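Putative ABC transporter (Thermobispora bispora, PDB 4PE6) probably binds a carbohydrate-like solute for an ABC importer and holds (2R,3S)-2,3,4-trihydroxybutanoic acid between its two lobes. Local coordinates at residues Q125-F128 against V129-A132; I28-G31 against W32-T35; R153-V156 against G157-P160. All blocks are in the same frame, centred on the assembly; numbering follows the deposited sequence.

Overall arrangement
In all three contacts a loop turns into a helix beside the ligand, and a capping residue stands within a few positions of pocket side chains. Interaction 2 opens helix 31-49 in the first lobe, interaction 3 opens helix 159-173 in the second, and interaction 1 is a crossing from strand 122-126 to helix 128-142. Each is partly buried, with its pocket side chains inside and one exposed residue at its margin. The chemistry divides by place: interaction 2 gives charged and amide donors and an indole face, interaction 1 aromatic carbons of two rings, interaction 3 aliphatic carbons. Phe128 packs on Pro160, and Val155 touches both Asn30 and Arg33; interactions 1 and 2 do not touch, though both reach the ligand.

Interaction 1 (Q125-F128 against V129-A132); sequences QNSF and VDWA. With LTH ((2R,3S)-2,3,4-trihydroxybutanoic acid), chain C.
Ser127 accepts a bond from Asp130 in a classic serine N-cap, at the point where the chain of this type I periplasmic-binding fold passes from strand 122-126 of one lobe to helix 128-142 of the other. With OG anti to the backbone N (chi1 176°), the hydroxyl swings over the first helical turn and takes Asp130 N at 2.9 Å along a nearly straight N-H (160°). The Asp130 carboxylate is folded back beside the cap, its CG 3.1 Å from Ser127 OG, yet neither carboxylate oxygen bonds to that hydroxyl. Regular helical bonds follow directly: Trp131 N to Ser127 O at 3.2 Å and Ala132 N to Phe128 O at 2.9 Å.

On the strand side, Gln125 and Asn126 clasp each other. The amide of Asn126 reaches back to Gln125 O, and that of Gln125 reaches forward to Asn126 O, each donor standing well above the carbonyl plane. Asn126 OD1 is taken by Asp260 N, so the asparagine amide ties this crossing to the loop after strand 255-258. Asn126 O also sits over the centre of one face of the Phe128 ring, 3.4 Å above its plane.

Phe128 and Trp131, three residues apart, turn toward the ligand by different first torsions. The phenyl CG lies beside the backbone N, whereas the indole CG is anti to it (chi1 174°), and the two rings converge. Trp131 CE3 approaches the phenyl edge near its plane, 4.3 Å from Phe128 CD1. Pro160 and Met164 of helix 159-173 pack against the Phe128 side chain as well. At the mouth of this aromatic pair sits the terminal hydroxyl of the ligand: O4 lies in the indole plane, 3.5 Å from Trp131 CZ3, and obliquely 3.6 Å from Phe128 CE1.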
loop_
_atom_site.group_PDB
_atom_site.type_symbol
_atom_site.label_atom_id
_atom_site.label_comp_id
_atom_site.label_asym_id
_atom_site.label_seq_id
_atom_site.Cartn_x
_atom_site.Cartn_y
_atom_site.Cartn_z
ATOM N N GLN A 125 -10.264 -2.159 -0.118
ATOM C CA GLN A 125 -9.226 -1.218 -0.512
ATOM C C GLN A 125 -8.950 -0.196 0.575
ATOM O O GLN A 125 -9.499 -0.275 1.676
ATOM C CB GLN A 125 -9.635 -0.546 -1.835
ATOM C CG GLN A 125 -10.815 0.417 -1.704
ATOM C CD GLN A 125 -11.061 1.154 -2.989
ATOM O OE1 GLN A 125 -11.975 0.827 -3.715
ATOM N NE2 GLN A 125 -10.203 2.123 -3.305
ATOM N N ASN A 126 -8.084 0.754 0.268
ATOM C CA ASN A 126 -7.936 1.964 1.039
ATOM C C ASN A 126 -8.253 3.120 0.105
ATOM O O ASN A 126 -8.273 2.957 -1.129
ATOM C CB ASN A 126 -6.482 2.152 1.539
ATOM C CG ASN A 126 -6.107 1.309 2.771
ATOM O OD1 ASN A 126 -4.970 1.424 3.255
ATOM N ND2 ASN A 126 -6.992 0.437 3.240
ATOM N N SER A 127 -8.426 4.307 0.669
ATOM C CA SER A 127 -8.557 5.522 -0.177
ATOM C C SER A 127 -7.197 5.974 -0.713
ATOM O O SER A 127 -6.454 6.701 -0.057
ATOM C CB SER A 127 -9.207 6.678 0.556
ATOM O OG SER A 127 -9.207 7.824 -0.279
ATOM N N PHE A 128 -6.909 5.575 -1.940
ATOM C CA PHE A 128 -5.687 5.997 -2.607
ATOM C C PHE A 128 -5.707 7.490 -2.872
ATOM O O PHE A 128 -4.671 8.144 -2.788
ATOM C CB PHE A 128 -5.462 5.166 -3.853
ATOM C CG PHE A 128 -5.539 3.701 -3.583
ATOM C CD1 PHE A 128 -4.676 3.120 -2.649
ATOM C CD2 PHE A 128 -6.496 2.915 -4.177
ATOM C CE1 PHE A 128 -4.762 1.769 -2.353
ATOM C CE2 PHE A 128 -6.572 1.569 -3.894
ATOM C CZ PHE A 128 -5.717 0.997 -2.975
ATOM N N VAL A 129 -6.899 8.035 -3.111
ATOM C CA VAL A 129 -7.032 9.465 -3.266
ATOM C C VAL A 129 -6.602 10.210 -2.002
ATOM O O VAL A 129 -5.864 11.181 -2.086
ATOM C CB VAL A 129 -8.458 9.869 -3.655
ATOM C CG1 VAL A 129 -8.604 11.379 -3.606
ATOM C CG2 VAL A 129 -8.769 9.358 -5.065
ATOM N N ASP A 130 -7.063 9.767 -0.840
ATOM C CA ASP A 130 -6.673 10.426 0.404
ATOM C C ASP A 130 -5.157 10.380 0.618
ATOM O O ASP A 130 -4.551 11.379 0.993
ATOM C CB ASP A 130 -7.380 9.797 1.597
ATOM C CG ASP A 130 -8.841 10.217 1.705
ATOM O OD1 ASP A 130 -9.290 11.065 0.903
ATOM O OD2 ASP A 130 -9.533 9.668 2.574
ATOM N N TRP A 131 -4.564 9.205 0.376
ATOM C CA TRP A 131 -3.116 9.036 0.496
ATOM C C TRP A 131 -2.409 10.029 -0.391
ATOM O O TRP A 131 -1.631 10.842 0.082
ATOM C CB TRP A 131 -2.730 7.601 0.145
ATOM C CG TRP A 131 -1.245 7.290 0.083
ATOM C CD1 TRP A 131 -0.198 8.134 0.318
ATOM C CD2 TRP A 131 -0.679 6.040 -0.283
ATOM N NE1 TRP A 131 1.011 7.461 0.134
ATOM C CE2 TRP A 131 0.735 6.179 -0.235
ATOM C CE3 TRP A 131 -1.224 4.812 -0.656
ATOM C CZ2 TRP A 131 1.607 5.133 -0.546
ATOM C CZ3 TRP A 131 -0.343 3.759 -0.955
ATOM C CH2 TRP A 131 1.060 3.935 -0.876
ATOM N N ALA A 132 -2.700 9.989 -1.688
ATOM C CA ALA A 132 -2.036 10.920 -2.606
ATOM C C ALA A 132 -2.197 12.378 -2.200
ATOM O O ALA A 132 -1.287 13.173 -2.399
ATOM C CB ALA A 132 -2.505 10.700 -4.047
HETATM O O1 LTH C . 3.142 0.423 -1.650
HETATM C C1 LTH C . 2.548 -0.541 -2.260
HETATM O O LTH C . 3.103 -1.522 -2.800
HETATM C C2 LTH C . 1.000 -0.559 -2.259
HETATM O O2 LTH C . 0.493 -1.677 -3.032
HETATM C C3 LTH C . 0.419 0.706 -2.855
HETATM O O3 LTH C . 0.882 0.867 -4.195
HETATM C C4 LTH C . -1.118 0.584 -2.881
HETATM O O4 LTH C . -1.540 0.533 -1.493
#

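Interaction 2 (I28-G31 against W32-T35); sequences IGNG and WRQT. With LTH ((2R,3S)-2,3,4-trihydroxybutanoic acid), chain C.
A chi1 of 78° sets the Asn30 amide between its own backbone N and carbonyl carbon, and a bend at chi2 (-71°) sends the Arg33 chain back past it toward the ligand. Asn30 is the N-cap of helix 31-49. Its OD1 takes Arg33 N at 2.8 Å, nearly along the C=O axis, while ND2 points a straight N-H (177°) at ligand carboxylate oxygen O, 3.0 Å away. Arg33 NE reaches that same oxygen, also at 3.0 Å, and shares itself with the O2 hydroxyl, to which NH2 adds a weak bond. Two donors thus grip O, which would favour a charged carboxylate. Trp32 supplies a floor: ligand C2 lies 3.5 Å above one indole face, offset toward the rim. Outside the pocket, Gln34 crosses Ile28 at about a right angle, its CG 3.7 Å from Ile28 CD1, and its NE2 donates to Ile28 O at 2.9 Å. Further partners fix the pocket groups in the fold: Arg33 NH1 bonds Asn25 OD1 at the end of strand 20-25, Trp32 NE1 bonds Ser259 O just past strand 255-258, and Asn30 ND2 also donates to Met187 O, beyond strand 178-185.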
loop_
_atom_site.group_PDB
_atom_site.type_symbol
_atom_site.label_atom_id
_atom_site.label_comp_id
_atom_site.label_asym_id
_atom_site.label_seq_id
_atom_site.Cartn_x
_atom_site.Cartn_y
_atom_site.Cartn_z
ATOM N N ILE A 28 6.162 -7.904 -5.325
ATOM C CA ILE A 28 6.782 -8.137 -4.027
ATOM C C ILE A 28 8.052 -7.296 -3.807
ATOM O O ILE A 28 8.657 -7.333 -2.715
ATOM C CB ILE A 28 7.050 -9.653 -3.816
ATOM C CG1 ILE A 28 7.471 -9.957 -2.370
ATOM C CG2 ILE A 28 8.078 -10.174 -4.811
ATOM C CD1 ILE A 28 6.512 -9.427 -1.325
ATOM N N GLY A 29 8.415 -6.495 -4.807
ATOM C CA GLY A 29 9.672 -5.732 -4.797
ATOM C C GLY A 29 9.689 -4.414 -4.036
ATOM O O GLY A 29 10.294 -3.453 -4.495
ATOM N N ASN A 30 8.998 -4.350 -2.905
ATOM C CA ASN A 30 9.138 -3.240 -1.982
ATOM C C ASN A 30 8.788 -3.706 -0.574
ATOM O O ASN A 30 8.155 -4.755 -0.379
ATOM C CB ASN A 30 8.354 -1.976 -2.434
ATOM C CG ASN A 30 6.846 -2.068 -2.163
ATOM O OD1 ASN A 30 6.414 -2.564 -1.126
ATOM N ND2 ASN A 30 6.040 -1.550 -3.094
ATOM N N GLY A 31 9.235 -2.949 0.420
ATOM C CA GLY A 31 9.139 -3.372 1.814
ATOM C C GLY A 31 7.699 -3.371 2.314
ATOM O O GLY A 31 7.352 -4.138 3.211
ATOM N N TRP A 32 6.859 -2.503 1.719
ATOM C CA TRP A 32 5.444 -2.431 2.099
ATOM C C TRP A 32 4.787 -3.783 1.780
ATOM O O TRP A 32 4.054 -4.348 2.593
ATOM C CB TRP A 32 4.762 -1.246 1.373
ATOM C CG TRP A 32 3.318 -1.004 1.750
ATOM C CD1 TRP A 32 2.850 -0.060 2.602
ATOM C CD2 TRP A 32 2.157 -1.696 1.244
ATOM N NE1 TRP A 32 1.479 -0.149 2.704
ATOM C CE2 TRP A 32 1.028 -1.124 1.862
ATOM C CE3 TRP A 32 1.969 -2.751 0.349
ATOM C CZ2 TRP A 32 -0.263 -1.567 1.615
ATOM C CZ3 TRP A 32 0.707 -3.187 0.089
ATOM C CH2 TRP A 32 -0.417 -2.584 0.710
ATOM N N ARG A 33 5.079 -4.314 0.596
ATOM C CA ARG A 33 4.502 -5.577 0.157
ATOM C C ARG A 33 5.018 -6.738 0.999
ATOM O O ARG A 33 4.305 -7.701 1.242
ATOM C CB ARG A 33 4.805 -5.826 -1.312
ATOM C CG ARG A 33 4.090 -4.906 -2.287
ATOM C CD ARG A 33 2.580 -5.177 -2.403
ATOM N NE ARG A 33 2.016 -4.235 -3.362
ATOM C CZ ARG A 33 1.473 -4.543 -4.551
ATOM N NH1 ARG A 33 1.329 -5.774 -4.951
ATOM N NH2 ARG A 33 1.051 -3.574 -5.340
ATOM N N GLN A 34 6.266 -6.628 1.430
ATOM C CA GLN A 34 6.834 -7.629 2.320
ATOM C C GLN A 34 6.168 -7.631 3.696
ATOM O O GLN A 34 5.914 -8.690 4.237
ATOM C CB GLN A 34 8.343 -7.482 2.396
ATOM C CG GLN A 34 8.961 -8.123 1.171
ATOM C CD GLN A 34 10.290 -7.555 0.802
ATOM O OE1 GLN A 34 11.073 -7.162 1.663
ATOM N NE2 GLN A 34 10.562 -7.504 -0.497
ATOM N N THR A 35 5.824 -6.463 4.220
ATOM C CA THR A 35 5.087 -6.403 5.468
ATOM C C THR A 35 3.669 -6.947 5.245
ATOM O O THR A 35 3.124 -7.678 6.086
ATOM C CB THR A 35 5.057 -4.981 6.042
ATOM O OG1 THR A 35 6.374 -4.605 6.450
ATOM C CG2 THR A 35 4.127 -4.907 7.250
HETATM O O1 LTH C . 3.142 0.423 -1.650
HETATM C C1 LTH C . 2.548 -0.541 -2.260
HETATM O O LTH C . 3.103 -1.522 -2.800
HETATM C C2 LTH C . 1.000 -0.559 -2.259
HETATM O O2 LTH C . 0.493 -1.677 -3.032
HETATM C C3 LTH C . 0.419 0.706 -2.855
HETATM O O3 LTH C . 0.882 0.867 -4.195
HETATM C C4 LTH C . -1.118 0.584 -2.881
HETATM O O4 LTH C . -1.540 0.533 -1.493
HETATM O O HOH W 1 9.387 -4.749 4.865
#

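Interaction 3 (R153-V156 against G157-P160); sequences RGVV and GSQP. With LTH ((2R,3S)-2,3,4-trihydroxybutanoic acid), chain C.
Val155 O is the tight point of this turn, gripped by two donors of one residue, Ser158. The Ser158 amide N reaches it at 3.0 Å, and the Ser158 hydroxyl OG presses closer, at 2.6 Å and in the carbonyl plane. A chi1 of 73° holds that hydroxyl between the serine's own backbone N and carbonyl carbon, bringing it round to the Val155 carbonyl, with OG 3.7 Å from Val155 CB. The same OG accepts a weak capping bond from Glu161 N, for Ser158 is the N-cap of helix 159-173. Arg153, at the end of strand 147-153, is tied to that helix by a salt bridge to Glu161.

Val155 to Ser158 form a type II beta turn, and Val155 is itself the centre of an inverse gamma turn, closed by a weak bond from Val156 N to Gly154 O at 2.8 Å. Gly157 takes the third position with a positive phi (104°), a backbone shape that calls for glycine.

The solvent side is much looser. Gly157 is exposed, and Val156 points its CB away overall, yet its CG1 still lies 3.2 Å from Gly157 N. Inward, by contrast, Val155 puts CG2 beside the ligand carboxylate, 3.6 Å from its O, and Pro160 CB meets ligand C4 at 4.0 Å.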
loop_
_atom_site.group_PDB
_atom_site.type_symbol
_atom_site.label_atom_id
_atom_site.label_comp_id
_atom_site.label_asym_id
_atom_site.label_seq_id
_atom_site.Cartn_x
_atom_site.Cartn_y
_atom_site.Cartn_z
ATOM N N ARG A 153 6.865 8.139 -8.962
ATOM C CA ARG A 153 5.702 7.288 -9.052
ATOM C C ARG A 153 5.870 5.975 -8.293
ATOM O O ARG A 153 6.995 5.480 -8.053
ATOM C CB ARG A 153 5.363 7.013 -10.509
ATOM C CG ARG A 153 5.008 8.282 -11.261
ATOM C CD ARG A 153 4.613 8.036 -12.714
ATOM N NE ARG A 153 3.408 7.232 -12.819
ATOM C CZ ARG A 153 2.718 7.054 -13.955
ATOM N NH1 ARG A 153 3.129 7.595 -15.079
ATOM N NH2 ARG A 153 1.630 6.311 -13.970
ATOM N N GLY A 154 4.727 5.407 -7.934
ATOM C CA GLY A 154 4.684 4.168 -7.162
ATOM C C GLY A 154 4.740 2.902 -7.993
ATOM O O GLY A 154 5.599 2.766 -8.880
ATOM N N VAL A 155 3.849 1.963 -7.685
ATOM C CA VAL A 155 3.810 0.671 -8.356
ATOM C C VAL A 155 3.140 0.833 -9.720
ATOM O O VAL A 155 1.976 0.464 -9.907
ATOM C CB VAL A 155 3.151 -0.411 -7.479
ATOM C CG1 VAL A 155 3.209 -1.780 -8.121
ATOM C CG2 VAL A 155 3.891 -0.483 -6.127
ATOM N N VAL A 156 3.926 1.349 -10.673
ATOM C CA VAL A 156 3.435 1.652 -12.041
ATOM C C VAL A 156 2.887 0.393 -12.691
ATOM O O VAL A 156 3.501 -0.674 -12.645
ATOM C CB VAL A 156 4.534 2.317 -12.910
ATOM C CG1 VAL A 156 4.117 2.448 -14.381
ATOM C CG2 VAL A 156 4.892 3.699 -12.348
ATOM N N GLY A 157 1.736 0.522 -13.331
ATOM C CA GLY A 157 1.022 -0.615 -13.901
ATOM C C GLY A 157 -0.170 -1.000 -13.037
ATOM O O GLY A 157 -1.187 -1.467 -13.556
ATOM N N SER A 158 -0.067 -0.791 -11.716
ATOM C CA SER A 158 -1.191 -1.092 -10.817
ATOM C C SER A 158 -2.309 -0.017 -10.852
ATOM O O SER A 158 -2.091 1.136 -11.223
ATOM C CB SER A 158 -0.709 -1.314 -9.376
ATOM O OG SER A 158 -0.323 -0.095 -8.769
ATOM N N GLN A 159 -3.511 -0.418 -10.466
ATOM C CA GLN A 159 -4.647 0.527 -10.417
ATOM C C GLN A 159 -4.460 1.652 -9.377
ATOM O O GLN A 159 -4.679 2.830 -9.688
ATOM C CB GLN A 159 -5.962 -0.230 -10.215
ATOM C CG GLN A 159 -7.198 0.652 -10.017
ATOM C CD GLN A 159 -7.439 1.038 -8.577
ATOM O OE1 GLN A 159 -7.001 0.358 -7.637
ATOM N NE2 GLN A 159 -8.118 2.147 -8.386
ATOM N N PRO A 160 -4.055 1.317 -8.147
ATOM C CA PRO A 160 -3.852 2.409 -7.215
ATOM C C PRO A 160 -2.822 3.426 -7.671
ATOM O O PRO A 160 -3.030 4.619 -7.488
ATOM C CB PRO A 160 -3.385 1.707 -5.921
ATOM C CG PRO A 160 -3.922 0.326 -6.033
ATOM C CD PRO A 160 -3.873 0.006 -7.506
HETATM O O1 LTH C . 3.142 0.423 -1.650
HETATM C C1 LTH C . 2.548 -0.541 -2.260
HETATM O O LTH C . 3.103 -1.522 -2.800
HETATM C C2 LTH C . 1.000 -0.559 -2.259
HETATM O O2 LTH C . 0.493 -1.677 -3.032
HETATM C C3 LTH C . 0.419 0.706 -2.855
HETATM O O3 LTH C . 0.882 0.867 -4.195
HETATM C C4 LTH C . -1.118 0.584 -2.881
HETATM O O4 LTH C . -1.540 0.533 -1.493
#